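Local coordinates for CBS domain protein/ACT domain protein (Thermotoga maritima, PDB 1VR9), which is of unknown function but combines a pair of CBS domains with an ACT domain, modules that commonly sense small ligands in regulatory proteins, at residues Pro24-Ser29 with Arg33-Arg38; Cys47-Arg52 with Gly58-Glu63; Glu63-Leu68 with Ser72-Lys77. All blocks are in the same frame, centred on the assembly; numbering follows the deposited sequence. Where two conformers were deposited one is given.

Contact 1: residues Pro24-Ser29 with Arg33-Arg38; sequences PMVEES and RECLHR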
ATOM      1  N   PRO A  24      -1.757  -3.596  -5.680  1.00 25.46           N
ATOM      2  CA  PRO A  24      -1.575  -2.545  -6.692  1.00 26.20           C
ATOM      3  C   PRO A  24      -0.354  -1.648  -6.409  1.00 25.66           C
ATOM      4  O   PRO A  24      -0.259  -1.039  -5.354  1.00 25.55           O
ATOM      5  CB  PRO A  24      -2.875  -1.748  -6.609  1.00 26.46           C
ATOM      6  CG  PRO A  24      -3.340  -1.941  -5.198  1.00 25.85           C
ATOM      7  CD  PRO A  24      -2.912  -3.312  -4.786  1.00 25.63           C
HETATM    8  N   MSE A  25       0.532  -1.515  -7.389  1.00 27.91           N
HETATM    9  CA  MSE A  25       1.772  -0.757  -7.198  1.00 28.52           C
HETATM   10  C   MSE A  25       2.116   0.002  -8.483  1.00 27.78           C
HETATM   11  O   MSE A  25       2.009  -0.560  -9.575  1.00 28.41           O
HETATM   12  CB  MSE A  25       2.901  -1.735  -6.830  1.00 29.53           C
HETATM   13  CG  MSE A  25       4.261  -1.106  -6.510  0.50 31.41           C
HETATM   14 SE   MSE A  25       5.236  -0.358  -8.019  0.50 41.32          SE
HETATM   15  CE  MSE A  25       5.288  -1.894  -9.205  0.50 40.11           C
ATOM     16  N   VAL A  26       2.541   1.265  -8.349  1.00 27.22           N
ATOM     17  CA  VAL A  26       3.115   1.983  -9.492  1.00 26.63           C
ATOM     18  C   VAL A  26       4.368   2.721  -9.065  1.00 26.36           C
ATOM     19  O   VAL A  26       4.586   2.924  -7.877  1.00 24.42           O
ATOM     20  CB  VAL A  26       2.149   3.026 -10.149  1.00 26.95           C
ATOM     21  CG1 VAL A  26       0.943   2.331 -10.751  1.00 26.98           C
ATOM     22  CG2 VAL A  26       1.768   4.135  -9.180  1.00 27.86           C
ATOM     23  N   GLU A  27       5.155   3.151 -10.041  1.00 26.49           N
ATOM     24  CA  GLU A  27       6.316   4.015  -9.763  1.00 26.76           C
ATOM     25  C   GLU A  27       5.880   5.482  -9.693  1.00 27.02           C
ATOM     26  O   GLU A  27       4.877   5.858 -10.284  1.00 26.87           O
ATOM     27  CB  GLU A  27       7.385   3.825 -10.853  1.00 27.24           C
ATOM     28  CG  GLU A  27       8.742   4.505 -10.599  1.00 29.05           C
ATOM     29  CD  GLU A  27       8.853   5.896 -11.217  1.00 32.32           C
ATOM     30  OE1 GLU A  27       8.064   6.221 -12.140  1.00 36.14           O
ATOM     31  OE2 GLU A  27       9.727   6.669 -10.782  1.00 34.86           O
ATOM     32  N   GLU A  28       6.655   6.307  -8.995  1.00 27.01           N
ATOM     33  CA  GLU A  28       6.260   7.691  -8.665  1.00 27.59           C
ATOM     34  C   GLU A  28       5.924   8.606  -9.857  1.00 27.24           C
ATOM     35  O   GLU A  28       5.232   9.610  -9.675  1.00 28.07           O
ATOM     36  CB  GLU A  28       7.338   8.354  -7.783  1.00 28.26           C
ATOM     37  CG  GLU A  28       8.669   8.577  -8.453  1.00 29.98           C
ATOM     38  CD  GLU A  28       9.721   9.200  -7.537  1.00 29.94           C
ATOM     39  OE1 GLU A  28       9.375   9.557  -6.392  1.00 36.59           O
ATOM     40  OE2 GLU A  28      10.880   9.312  -7.969  1.00 33.28           O
ATOM     41  N   SER A  29       6.410   8.265 -11.051  1.00 26.79           N
ATOM     42  CA  SER A  29       6.205   9.080 -12.252  1.00 26.88           C
ATOM     43  C   SER A  29       5.215   8.439 -13.237  1.00 26.53           C
ATOM     44  O   SER A  29       5.078   8.878 -14.388  1.00 26.79           O
ATOM     45  CB  SER A  29       7.547   9.341 -12.929  1.00 28.00           C
ATOM     46  OG  SER A  29       7.953   8.241 -13.709  1.00 29.95           O
ATOM     47  N   ARG A  33      -3.414   7.581 -16.046  1.00 18.51           N
ATOM     48  CA  ARG A  33      -4.029   6.462 -16.767  1.00 19.23           C
ATOM     49  C   ARG A  33      -3.513   5.126 -16.214  1.00 18.77           C
ATOM     50  O   ARG A  33      -4.284   4.223 -15.955  1.00 17.99           O
ATOM     51  CB  ARG A  33      -3.738   6.562 -18.261  1.00 18.79           C
ATOM     52  CG  ARG A  33      -4.340   5.477 -19.123  1.00 19.47           C
ATOM     53  CD  ARG A  33      -3.895   5.610 -20.572  0.50 19.39           C
ATOM     54  NE  ARG A  33      -4.468   6.789 -21.225  0.50 20.16           N
ATOM     55  CZ  ARG A  33      -3.808   7.912 -21.530  0.50 18.54           C
ATOM     56  NH1 ARG A  33      -2.516   8.056 -21.259  0.50 18.67           N
ATOM     57  NH2 ARG A  33      -4.449   8.904 -22.126  0.50 18.41           N
ATOM     58  N   GLU A  34      -2.195   5.013 -16.093  1.00 19.50           N
ATOM     59  CA  GLU A  34      -1.578   3.783 -15.568  1.00 21.19           C
ATOM     60  C   GLU A  34      -2.010   3.441 -14.149  1.00 21.17           C
ATOM     61  O   GLU A  34      -2.264   2.261 -13.842  1.00 22.20           O
ATOM     62  CB  GLU A  34      -0.067   3.915 -15.584  1.00 21.24           C
ATOM     63  CG  GLU A  34       0.534   3.929 -16.976  1.00 23.88           C
ATOM     64  CD  GLU A  34       2.050   4.071 -16.926  1.00 25.01           C
ATOM     65  OE1 GLU A  34       2.561   5.120 -16.451  1.00 30.04           O
ATOM     66  OE2 GLU A  34       2.747   3.114 -17.351  1.00 34.18           O
ATOM     67  N   CYS A  35      -2.092   4.449 -13.284  1.00 22.59           N
ATOM     68  CA  CYS A  35      -2.494   4.244 -11.910  1.00 21.74           C
ATOM     69  C   CYS A  35      -3.943   3.783 -11.829  1.00 19.71           C
ATOM     70  O   CYS A  35      -4.249   2.814 -11.158  1.00 20.44           O
ATOM     71  CB  CYS A  35      -2.327   5.530 -11.121  1.00 23.34           C
ATOM     72  SG  CYS A  35      -2.434   5.308  -9.387  1.00 27.99           S
ATOM     73  N   LEU A  36      -4.816   4.434 -12.581  1.00 18.90           N
ATOM     74  CA  LEU A  36      -6.218   4.048 -12.621  1.00 18.57           C
ATOM     75  C   LEU A  36      -6.367   2.596 -13.091  1.00 18.19           C
ATOM     76  O   LEU A  36      -7.173   1.837 -12.552  1.00 18.64           O
ATOM     77  CB  LEU A  36      -7.017   5.007 -13.510  1.00 18.66           C
ATOM     78  CG  LEU A  36      -7.245   6.408 -12.921  1.00 19.09           C
ATOM     79  CD1 LEU A  36      -7.918   7.279 -13.986  1.00 18.76           C
ATOM     80  CD2 LEU A  36      -8.065   6.348 -11.655  1.00 21.21           C
ATOM     81  N   HIS A  37      -5.585   2.216 -14.091  1.00 17.58           N
ATOM     82  CA  HIS A  37      -5.660   0.865 -14.618  1.00 19.49           C
ATOM     83  C   HIS A  37      -5.270  -0.164 -13.538  1.00 19.96           C
ATOM     84  O   HIS A  37      -5.959  -1.165 -13.337  1.00 18.92           O
ATOM     85  CB  HIS A  37      -4.801   0.734 -15.866  1.00 17.73           C
ATOM     86  CG  HIS A  37      -4.659  -0.681 -16.351  1.00 18.47           C
ATOM     87  ND1 HIS A  37      -5.682  -1.361 -16.974  1.00 20.15           N
ATOM     88  CD2 HIS A  37      -3.624  -1.550 -16.272  1.00 19.32           C
ATOM     89  CE1 HIS A  37      -5.282  -2.590 -17.261  1.00 21.10           C
ATOM     90  NE2 HIS A  37      -4.030  -2.721 -16.864  1.00 20.90           N
ATOM     91  N   ARG A  38      -4.167   0.071 -12.851  1.00 21.53           N
ATOM     92  CA  ARG A  38      -3.732  -0.847 -11.780  1.00 23.47           C
ATOM     93  C   ARG A  38      -4.818  -1.028 -10.728  1.00 24.71           C
ATOM     94  O   ARG A  38      -5.095  -2.156 -10.306  1.00 25.22           O
ATOM     95  CB  ARG A  38      -2.448  -0.360 -11.094  1.00 25.39           C
ATOM     96  CG  ARG A  38      -1.258  -0.603 -11.867  1.00 29.13           C
ATOM     97  CD  ARG A  38      -0.775  -2.059 -11.764  1.00 32.93           C
ATOM     98  NE  ARG A  38      -0.326  -2.509 -13.070  1.00 37.80           N
ATOM     99  CZ  ARG A  38      -0.828  -3.521 -13.779  1.00 36.25           C
ATOM    100  NH1 ARG A  38      -1.842  -4.308 -13.362  1.00 35.32           N
ATOM    101  NH2 ARG A  38      -0.279  -3.751 -14.955  1.00 38.40           N
TER
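Val-26 of strand 25-27 and Cys-35 of helix 32-41 are brought face to face with their CA atoms 6.5 Å apart, while Pro-24, just before the strand, lies beside Arg-38. The axes of strand 25-27 and helical segment 33-38 approach to 8.6 Å and run almost antiparallel, at 167° between their N-to-C directions. This is the first strand-helix step of the beta-alpha-beta unit 25-27, 32-41, 46-50 in the first CBS domain: the helix returns across the sheet so that strand 46-50 can pair in parallel with strand 25-27.

The joint rests on van der Waals packing, and Val-26 carries most of it. Its chi1 of -64° divides the work between its two methyls. CG1, anti to the carbonyl carbon, lies over the helix backbone, 4.1 Å from Cys-35 CA, and also meets Arg-38 CG at 3.8 Å. CG2 sits in the crowded position between backbone N and carbonyl carbon and lies 4.4 Å from Cys-35 SG. Arg-38 slides past Val-26 in the opposite direction; bends at chi2 and chi3 bring CD to 3.8 Å from Met-25 O before the guanidinium turns off, away from the strand. His-37 CD2 lies over one face of the guanidinium, near its rim.

Glu-34 OE1 accepts from the backbone N of Thr-31, just before the helix. Glu-27, the last residue of the strand, folds onto the turn that follows, where OE1 takes two donors from one residue: Ser-29 N at 2.8 Å, arriving 63° out of the carboxylate plane, and Ser-29 OG at 2.6 Å, on the syn lone pair.

Contact 2: residues Cys47-Arg52 with Gly58-Glu63; sequences CIVKDR and GVVNKE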
ATOM      1  N   CYS A  47      -3.380   2.707  -4.572  1.00 24.94           N
ATOM      2  CA  CYS A  47      -2.221   2.205  -5.279  1.00 25.72           C
ATOM      3  C   CYS A  47      -1.018   2.555  -4.420  1.00 25.44           C
ATOM      4  O   CYS A  47      -0.914   3.701  -3.976  1.00 25.68           O
ATOM      5  CB  CYS A  47      -2.096   2.891  -6.634  0.50 25.33           C
ATOM      6  SG  CYS A  47      -1.075   1.986  -7.778  0.50 24.12           S
ATOM      7  N   ILE A  48      -0.154   1.589  -4.165  1.00 24.79           N
ATOM      8  CA  ILE A  48       1.080   1.841  -3.414  1.00 25.11           C
ATOM      9  C   ILE A  48       2.134   2.377  -4.394  1.00 25.00           C
ATOM     10  O   ILE A  48       2.240   1.897  -5.527  1.00 25.57           O
ATOM     11  CB  ILE A  48       1.563   0.556  -2.662  1.00 24.62           C
ATOM     12  CG1 ILE A  48       0.561   0.217  -1.536  1.00 26.79           C
ATOM     13  CG2 ILE A  48       2.959   0.726  -2.111  1.00 26.05           C
ATOM     14  CD1 ILE A  48       0.843  -1.085  -0.785  1.00 26.81           C
ATOM     15  N   VAL A  49       2.929   3.339  -3.963  1.00 24.35           N
ATOM     16  CA  VAL A  49       3.911   3.955  -4.868  1.00 24.22           C
ATOM     17  C   VAL A  49       5.341   3.734  -4.383  1.00 24.81           C
ATOM     18  O   VAL A  49       5.632   3.864  -3.196  1.00 24.70           O
ATOM     19  CB  VAL A  49       3.650   5.486  -5.004  1.00 25.08           C
ATOM     20  CG1 VAL A  49       4.642   6.107  -5.945  1.00 25.38           C
ATOM     21  CG2 VAL A  49       2.211   5.788  -5.470  1.00 26.98           C
ATOM     22  N   LYS A  50       6.238   3.417  -5.311  1.00 24.27           N
ATOM     23  CA  LYS A  50       7.662   3.347  -4.980  1.00 24.42           C
ATOM     24  C   LYS A  50       8.447   4.290  -5.893  1.00 24.71           C
ATOM     25  O   LYS A  50       7.941   4.767  -6.909  1.00 25.21           O
ATOM     26  CB  LYS A  50       8.180   1.912  -5.044  1.00 24.80           C
ATOM     27  CG  LYS A  50       8.191   1.335  -6.407  1.00 25.40           C
ATOM     28  CD  LYS A  50       8.637  -0.100  -6.434  1.00 25.94           C
ATOM     29  CE  LYS A  50       8.404  -0.664  -7.810  1.00 29.63           C
ATOM     30  NZ  LYS A  50       8.970  -2.027  -8.007  1.00 31.13           N
ATOM     31  N   ASP A  51       9.683   4.577  -5.523  1.00 24.11           N
ATOM     32  CA  ASP A  51      10.531   5.404  -6.357  1.00 23.95           C
ATOM     33  C   ASP A  51      11.366   4.489  -7.260  1.00 23.68           C
ATOM     34  O   ASP A  51      11.145   3.283  -7.269  1.00 23.28           O
ATOM     35  CB  ASP A  51      11.378   6.320  -5.487  1.00 25.02           C
ATOM     36  CG  ASP A  51      12.441   5.585  -4.698  1.00 27.09           C
ATOM     37  OD1 ASP A  51      12.759   4.413  -5.010  1.00 26.66           O
ATOM     38  OD2 ASP A  51      12.997   6.212  -3.767  1.00 31.91           O
ATOM     39  N   ARG A  52      12.311   5.048  -8.007  1.00 23.63           N
ATOM     40  CA  ARG A  52      13.060   4.237  -9.000  1.00 24.02           C
ATOM     41  C   ARG A  52      14.042   3.244  -8.395  1.00 24.37           C
ATOM     42  O   ARG A  52      14.487   2.318  -9.093  1.00 26.01           O
ATOM     43  CB  ARG A  52      13.771   5.141 -10.031  1.00 23.64           C
ATOM     44  CG  ARG A  52      12.737   5.893 -10.850  0.50 24.99           C
ATOM     45  CD  ARG A  52      13.281   6.662 -12.007  0.50 25.52           C
ATOM     46  NE  ARG A  52      14.201   7.713 -11.589  0.50 27.17           N
ATOM     47  CZ  ARG A  52      14.484   8.796 -12.305  0.50 28.00           C
ATOM     48  NH1 ARG A  52      13.923   8.990 -13.495  0.50 30.31           N
ATOM     49  NH2 ARG A  52      15.341   9.685 -11.830  0.50 26.12           N
ATOM     50  N   GLY A  58       4.599   6.337  -0.742  1.00 25.13           N
ATOM     51  CA  GLY A  58       3.274   6.632  -0.183  1.00 25.38           C
ATOM     52  C   GLY A  58       2.247   5.875  -0.992  1.00 25.27           C
ATOM     53  O   GLY A  58       2.546   4.864  -1.644  1.00 24.11           O
ATOM     54  N   VAL A  59       1.020   6.356  -0.940  1.00 25.59           N
ATOM     55  CA  VAL A  59      -0.067   5.713  -1.635  1.00 26.30           C
ATOM     56  C   VAL A  59      -0.802   6.784  -2.436  1.00 26.90           C
ATOM     57  O   VAL A  59      -0.765   7.963  -2.073  1.00 28.17           O
ATOM     58  CB  VAL A  59      -1.026   4.999  -0.639  1.00 27.33           C
ATOM     59  CG1 VAL A  59      -0.256   4.085   0.315  1.00 27.72           C
ATOM     60  CG2 VAL A  59      -1.809   5.986   0.137  1.00 27.83           C
ATOM     61  N   VAL A  60      -1.434   6.377  -3.525  1.00 27.04           N
ATOM     62  CA  VAL A  60      -2.350   7.235  -4.278  1.00 27.67           C
ATOM     63  C   VAL A  60      -3.772   6.747  -4.034  1.00 27.98           C
ATOM     64  O   VAL A  60      -4.052   5.561  -4.158  1.00 27.16           O
ATOM     65  CB  VAL A  60      -2.054   7.218  -5.787  1.00 28.22           C
ATOM     66  CG1 VAL A  60      -3.086   8.000  -6.562  1.00 29.97           C
ATOM     67  CG2 VAL A  60      -0.690   7.801  -6.027  1.00 29.29           C
ATOM     68  N   ASN A  61      -4.637   7.675  -3.638  1.00 28.39           N
ATOM     69  CA  ASN A  61      -6.079   7.401  -3.451  1.00 28.45           C
ATOM     70  C   ASN A  61      -6.830   7.774  -4.742  1.00 27.90           C
ATOM     71  O   ASN A  61      -6.629   8.861  -5.273  1.00 26.39           O
ATOM     72  CB  ASN A  61      -6.616   8.231  -2.276  1.00 29.73           C
ATOM     73  CG  ASN A  61      -5.891   7.936  -0.968  1.00 32.38           C
ATOM     74  OD1 ASN A  61      -6.095   6.887  -0.351  1.00 38.75           O
ATOM     75  ND2 ASN A  61      -5.049   8.858  -0.544  1.00 38.82           N
ATOM     76  N   LYS A  62      -7.690   6.880  -5.236  1.00 28.25           N
ATOM     77  CA  LYS A  62      -8.443   7.074  -6.497  1.00 28.39           C
ATOM     78  C   LYS A  62      -9.172   8.408  -6.604  1.00 28.86           C
ATOM     79  O   LYS A  62      -9.197   9.019  -7.667  1.00 28.15           O
ATOM     80  CB  LYS A  62      -9.458   5.921  -6.694  1.00 28.51           C
ATOM     81  CG  LYS A  62     -10.262   5.976  -7.990  1.00 28.24           C
ATOM     82  CD  LYS A  62     -10.961   4.639  -8.240  1.00 28.15           C
ATOM     83  CE  LYS A  62     -11.849   4.657  -9.473  1.00 30.07           C
ATOM     84  NZ  LYS A  62     -12.652   3.411  -9.583  1.00 29.68           N
ATOM     85  N   GLU A  63      -9.776   8.845  -5.494  1.00 28.80           N
ATOM     86  CA  GLU A  63     -10.566  10.080  -5.462  1.00 29.77           C
ATOM     87  C   GLU A  63      -9.723  11.296  -5.840  1.00 28.93           C
ATOM     88  O   GLU A  63     -10.233  12.251  -6.436  1.00 28.55           O
ATOM     89  CB  GLU A  63     -11.183  10.294  -4.066  1.00 29.80           C
ATOM     90  CG  GLU A  63     -10.126  10.543  -2.980  1.00 33.10           C
ATOM     91  CD  GLU A  63     -10.694  10.807  -1.587  1.00 33.54           C
ATOM     92  OE1 GLU A  63     -11.926  10.994  -1.424  1.00 39.48           O
ATOM     93  OE2 GLU A  63      -9.871  10.833  -0.639  1.00 40.45           O
TER
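Cys-47 and Val-60 form an antiparallel hydrogen-bonded pair in which both backbone bonds are made. Cys-47 N donates to Val-60 O at 3.0 Å, in the carbonyl plane; Val-60 N returns the bond to Cys-47 O at 2.8 Å with an N-H...O angle of 165°, approaching nearly along the C=O axis. The same Cys-47 O also has a CA-H...O contact with Val-59 CA at 3.2 Å. Two residues along, Val-49 N donates to Gly-58 O at 2.8 Å, tilted 22° from the carbonyl plane, and Val-49 has a further backbone bond with Arg-57. Between them lies the non-hydrogen-bonded pair Ile-48/Val-59: the N and O of Ile-48 are engaged instead by Pro-24 O, just before parallel strand 25-27, and Val-26 N within it, while Val-59 has a backbone hydrogen bond with Ser-79, on the side away from strand 46-50.

This ladder is the hairpin of strands 46-50 and 56-61, whose short segments are twisted to 140°. Diagonally across it, Val-49 CG2 meets Val-60 CG2 at 3.6 Å; in both valines CG2 is anti to the carbonyl carbon, which swings the two methyls across to each other.

Strand 46-50 is central in the three-stranded sheet of the first CBS domain. Cys-47 and Val-60 reach Cys-35 of helix 32-41 on one face; on the other, Ile-48 packs against Leu-115 and Ala-118 of strand 115-120, joining the two CBS domains.

Contact 3: residues Glu63-Leu68 with Ser72-Lys77; sequences EDLLDL and SSVFNK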
ATOM      1  N   GLU A  63      -9.776   8.845  -5.494  1.00 28.80           N
ATOM      2  CA  GLU A  63     -10.566  10.080  -5.462  1.00 29.77           C
ATOM      3  C   GLU A  63      -9.723  11.296  -5.840  1.00 28.93           C
ATOM      4  O   GLU A  63     -10.233  12.251  -6.436  1.00 28.55           O
ATOM      5  CB  GLU A  63     -11.183  10.294  -4.066  1.00 29.80           C
ATOM      6  CG  GLU A  63     -10.126  10.543  -2.980  1.00 33.10           C
ATOM      7  CD  GLU A  63     -10.694  10.807  -1.587  1.00 33.54           C
ATOM      8  OE1 GLU A  63     -11.926  10.994  -1.424  1.00 39.48           O
ATOM      9  OE2 GLU A  63      -9.871  10.833  -0.639  1.00 40.45           O
ATOM     10  N   ASP A  64      -8.436  11.242  -5.502  1.00 28.20           N
ATOM     11  CA  ASP A  64      -7.494  12.314  -5.815  1.00 28.76           C
ATOM     12  C   ASP A  64      -7.135  12.437  -7.316  1.00 28.27           C
ATOM     13  O   ASP A  64      -6.526  13.428  -7.729  1.00 28.02           O
ATOM     14  CB  ASP A  64      -6.223  12.149  -4.967  1.00 28.67           C
ATOM     15  CG  ASP A  64      -6.467  12.409  -3.482  1.00 31.87           C
ATOM     16  OD1 ASP A  64      -7.498  13.039  -3.138  1.00 34.00           O
ATOM     17  OD2 ASP A  64      -5.625  11.998  -2.655  1.00 35.12           O
ATOM     18  N   LEU A  65      -7.512  11.455  -8.135  1.00 27.65           N
ATOM     19  CA  LEU A  65      -7.219  11.503  -9.564  1.00 27.87           C
ATOM     20  C   LEU A  65      -8.408  11.891 -10.451  1.00 27.85           C
ATOM     21  O   LEU A  65      -8.265  11.950 -11.671  1.00 27.75           O
ATOM     22  CB  LEU A  65      -6.643  10.155 -10.022  1.00 27.65           C
ATOM     23  CG  LEU A  65      -5.482   9.605  -9.172  1.00 26.99           C
ATOM     24  CD1 LEU A  65      -5.062   8.221  -9.666  1.00 27.86           C
ATOM     25  CD2 LEU A  65      -4.301  10.571  -9.150  1.00 26.42           C
ATOM     26  N   LEU A  66      -9.567  12.165  -9.843  1.00 28.45           N
ATOM     27  CA  LEU A  66     -10.815  12.375 -10.581  1.00 28.35           C
ATOM     28  C   LEU A  66     -10.735  13.458 -11.660  1.00 28.11           C
ATOM     29  O   LEU A  66     -11.172  13.242 -12.798  1.00 27.39           O
ATOM     30  CB  LEU A  66     -11.956  12.713  -9.600  1.00 28.83           C
ATOM     31  CG  LEU A  66     -13.367  12.899 -10.170  1.00 29.61           C
ATOM     32  CD1 LEU A  66     -13.906  11.602 -10.740  1.00 31.53           C
ATOM     33  CD2 LEU A  66     -14.304  13.449  -9.098  1.00 29.47           C
ATOM     34  N   ASP A  67     -10.200  14.623 -11.304  1.00 27.78           N
ATOM     35  CA  ASP A  67     -10.175  15.758 -12.232  1.00 28.40           C
ATOM     36  C   ASP A  67      -8.790  16.003 -12.832  1.00 27.90           C
ATOM     37  O   ASP A  67      -8.405  17.154 -13.078  1.00 28.61           O
ATOM     38  CB  ASP A  67     -10.695  17.011 -11.524  1.00 29.10           C
ATOM     39  CG  ASP A  67     -12.164  16.886 -11.097  1.00 31.87           C
ATOM     40  OD1 ASP A  67     -12.967  16.236 -11.811  1.00 35.39           O
ATOM     41  OD2 ASP A  67     -12.526  17.458 -10.043  1.00 36.04           O
ATOM     42  N   LEU A  68      -8.065  14.921 -13.118  1.00 27.54           N
ATOM     43  CA  LEU A  68      -6.749  15.018 -13.741  1.00 26.86           C
ATOM     44  C   LEU A  68      -6.735  14.482 -15.179  1.00 26.21           C
ATOM     45  O   LEU A  68      -7.419  13.505 -15.510  1.00 27.10           O
ATOM     46  CB  LEU A  68      -5.722  14.257 -12.891  1.00 27.14           C
ATOM     47  CG  LEU A  68      -5.618  14.750 -11.444  1.00 27.59           C
ATOM     48  CD1 LEU A  68      -4.604  13.945 -10.655  1.00 29.16           C
ATOM     49  CD2 LEU A  68      -5.292  16.240 -11.382  1.00 28.69           C
ATOM     50  N   SER A  72      -1.211  13.058 -17.408  1.00 22.82           N
ATOM     51  CA  SER A  72      -0.455  13.692 -16.339  1.00 23.35           C
ATOM     52  C   SER A  72       0.096  12.640 -15.370  1.00 23.37           C
ATOM     53  O   SER A  72      -0.293  11.466 -15.415  1.00 21.79           O
ATOM     54  CB  SER A  72      -1.295  14.732 -15.612  1.00 22.72           C
ATOM     55  OG  SER A  72      -2.432  14.183 -14.978  1.00 23.88           O
ATOM     56  N   SER A  73       1.044  13.080 -14.542  1.00 24.18           N
ATOM     57  CA  SER A  73       1.784  12.201 -13.621  1.00 24.22           C
ATOM     58  C   SER A  73       1.130  12.156 -12.245  1.00 25.25           C
ATOM     59  O   SER A  73       0.495  13.137 -11.822  1.00 25.93           O
ATOM     60  CB  SER A  73       3.209  12.740 -13.466  1.00 25.16           C
ATOM     61  OG  SER A  73       3.954  11.980 -12.549  1.00 25.57           O
ATOM     62  N   VAL A  74       1.353  11.060 -11.521  1.00 23.72           N
ATOM     63  CA  VAL A  74       0.880  10.934 -10.135  1.00 25.17           C
ATOM     64  C   VAL A  74       1.910  11.472  -9.122  1.00 25.12           C
ATOM     65  O   VAL A  74       1.684  11.405  -7.910  1.00 24.99           O
ATOM     66  CB  VAL A  74       0.516   9.488  -9.769  1.00 24.99           C
ATOM     67  CG1 VAL A  74      -0.540   8.914 -10.741  1.00 26.06           C
ATOM     68  CG2 VAL A  74       1.752   8.593  -9.702  1.00 26.12           C
ATOM     69  N   PHE A  75       3.018  12.016  -9.634  1.00 25.41           N
ATOM     70  CA  PHE A  75       4.168  12.445  -8.833  1.00 25.90           C
ATOM     71  C   PHE A  75       3.792  13.339  -7.667  1.00 26.61           C
ATOM     72  O   PHE A  75       4.244  13.090  -6.555  1.00 27.73           O
ATOM     73  CB  PHE A  75       5.193  13.152  -9.723  1.00 26.37           C
ATOM     74  CG  PHE A  75       6.521  13.407  -9.050  1.00 26.47           C
ATOM     75  CD1 PHE A  75       7.487  12.403  -8.992  1.00 27.11           C
ATOM     76  CD2 PHE A  75       6.810  14.635  -8.489  1.00 27.48           C
ATOM     77  CE1 PHE A  75       8.713  12.632  -8.381  1.00 26.41           C
ATOM     78  CE2 PHE A  75       8.039  14.865  -7.888  1.00 27.98           C
ATOM     79  CZ  PHE A  75       8.981  13.844  -7.823  1.00 28.33           C
ATOM     80  N   ASN A  76       2.944  14.340  -7.917  1.00 25.78           N
ATOM     81  CA  ASN A  76       2.494  15.277  -6.879  1.00 25.08           C
ATOM     82  C   ASN A  76       1.233  14.854  -6.129  1.00 25.38           C
ATOM     83  O   ASN A  76       0.756  15.610  -5.290  1.00 23.77           O
ATOM     84  CB  ASN A  76       2.211  16.656  -7.495  1.00 24.95           C
ATOM     85  CG  ASN A  76       3.446  17.309  -8.051  1.00 26.17           C
ATOM     86  OD1 ASN A  76       4.543  17.100  -7.542  1.00 26.94           O
ATOM     87  ND2 ASN A  76       3.275  18.130  -9.081  1.00 27.14           N
ATOM     88  N   LYS A  77       0.708  13.673  -6.438  1.00 24.85           N
ATOM     89  CA  LYS A  77      -0.571  13.205  -5.892  1.00 26.32           C
ATOM     90  C   LYS A  77      -0.412  12.132  -4.799  1.00 26.67           C
ATOM     91  O   LYS A  77      -1.416  11.606  -4.266  1.00 28.88           O
ATOM     92  CB  LYS A  77      -1.474  12.714  -7.031  1.00 26.93           C
ATOM     93  CG  LYS A  77      -1.573  13.667  -8.236  1.00 29.84           C
ATOM     94  CD  LYS A  77      -2.126  15.042  -7.865  1.00 30.68           C
ATOM     95  CE  LYS A  77      -2.027  16.044  -9.024  1.00 30.84           C
ATOM     96  NZ  LYS A  77      -2.663  17.354  -8.693  1.00 31.14           N
TER
HETATM   97  O   HOH W   1      -3.564  10.367  -3.338  1.00 24.08           O
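Lys-77 meets the facing segment in two quite different ways: its aliphatic chain lies against Leu-68, while its backbone carbonyl is linked through a single water to Asp-64. The water donates both of its hydrogens, one to Lys-77 O at 2.6 Å and the other to Asp-64 OD2 at 2.7 Å. It thus bridges two acceptors that could not bond to each other, and it is the polar link between the segments, which otherwise meet by van der Waals contact.

The packing between Leu-68 and Lys-77 is made tip to tip. A bend at chi2 (-60°), followed by an extended end, brings the end of the lysine chain up to the leucine methyls, so that CE lies 3.7 Å from Leu-68 CD1 and NZ is 3.9 Å from Leu-68 CD2. Nearer its root, Lys-77 CB meets Leu-65 CD2 at 4.1 Å, the two side chains running obliquely across one another.

Both segments belong to the irregular connection that leaves strand 56-61 and leads toward the second CBS domain. A CBS domain usually carries a helix after this strand, as strand 115-120 is followed by helix 121-130; here there is a short 3-10 segment, then a type I turn from Leu-65 to Leu-68 closed by a weak backbone bond. The inner side of this connection faces helix 32-41, where Leu-65 and Val-74 both touch Cys-35, and Leu-65 CD2 and Val-74 CG1 are 4.4 Å apart.

Ser-72 OG is hydrogen-bonded to Asp-69 O of the intervening loop and also abuts Leu-68 CB at 3.9 Å. Next to it, Ser-73 forms an ST turn, its OG accepting from Phe-75 N at 3.1 Å with an N-H...O angle of 155°.

From the N terminus, contact 1 closes the short turn between strand 25-27 and helix 32-41, contact 2 closes the hairpin of strands 46-50 and 56-61, and contact 3 closes the bend at residues 69-71 in the connection to the second CBS domain. They follow in series without nesting or crossing; contacts 2 and 3 share Glu-63. Contacts 1 and 2 meet where strands 25-27 and 46-50 are neighbours in one sheet. Contact 3 packs beside both: Val-74 CG2 is 3.6 Å from Glu-28 O, and Leu-65 CD1 is 3.7 Å from Val-60 CG1, tying the connection to the first turn and to the sheet.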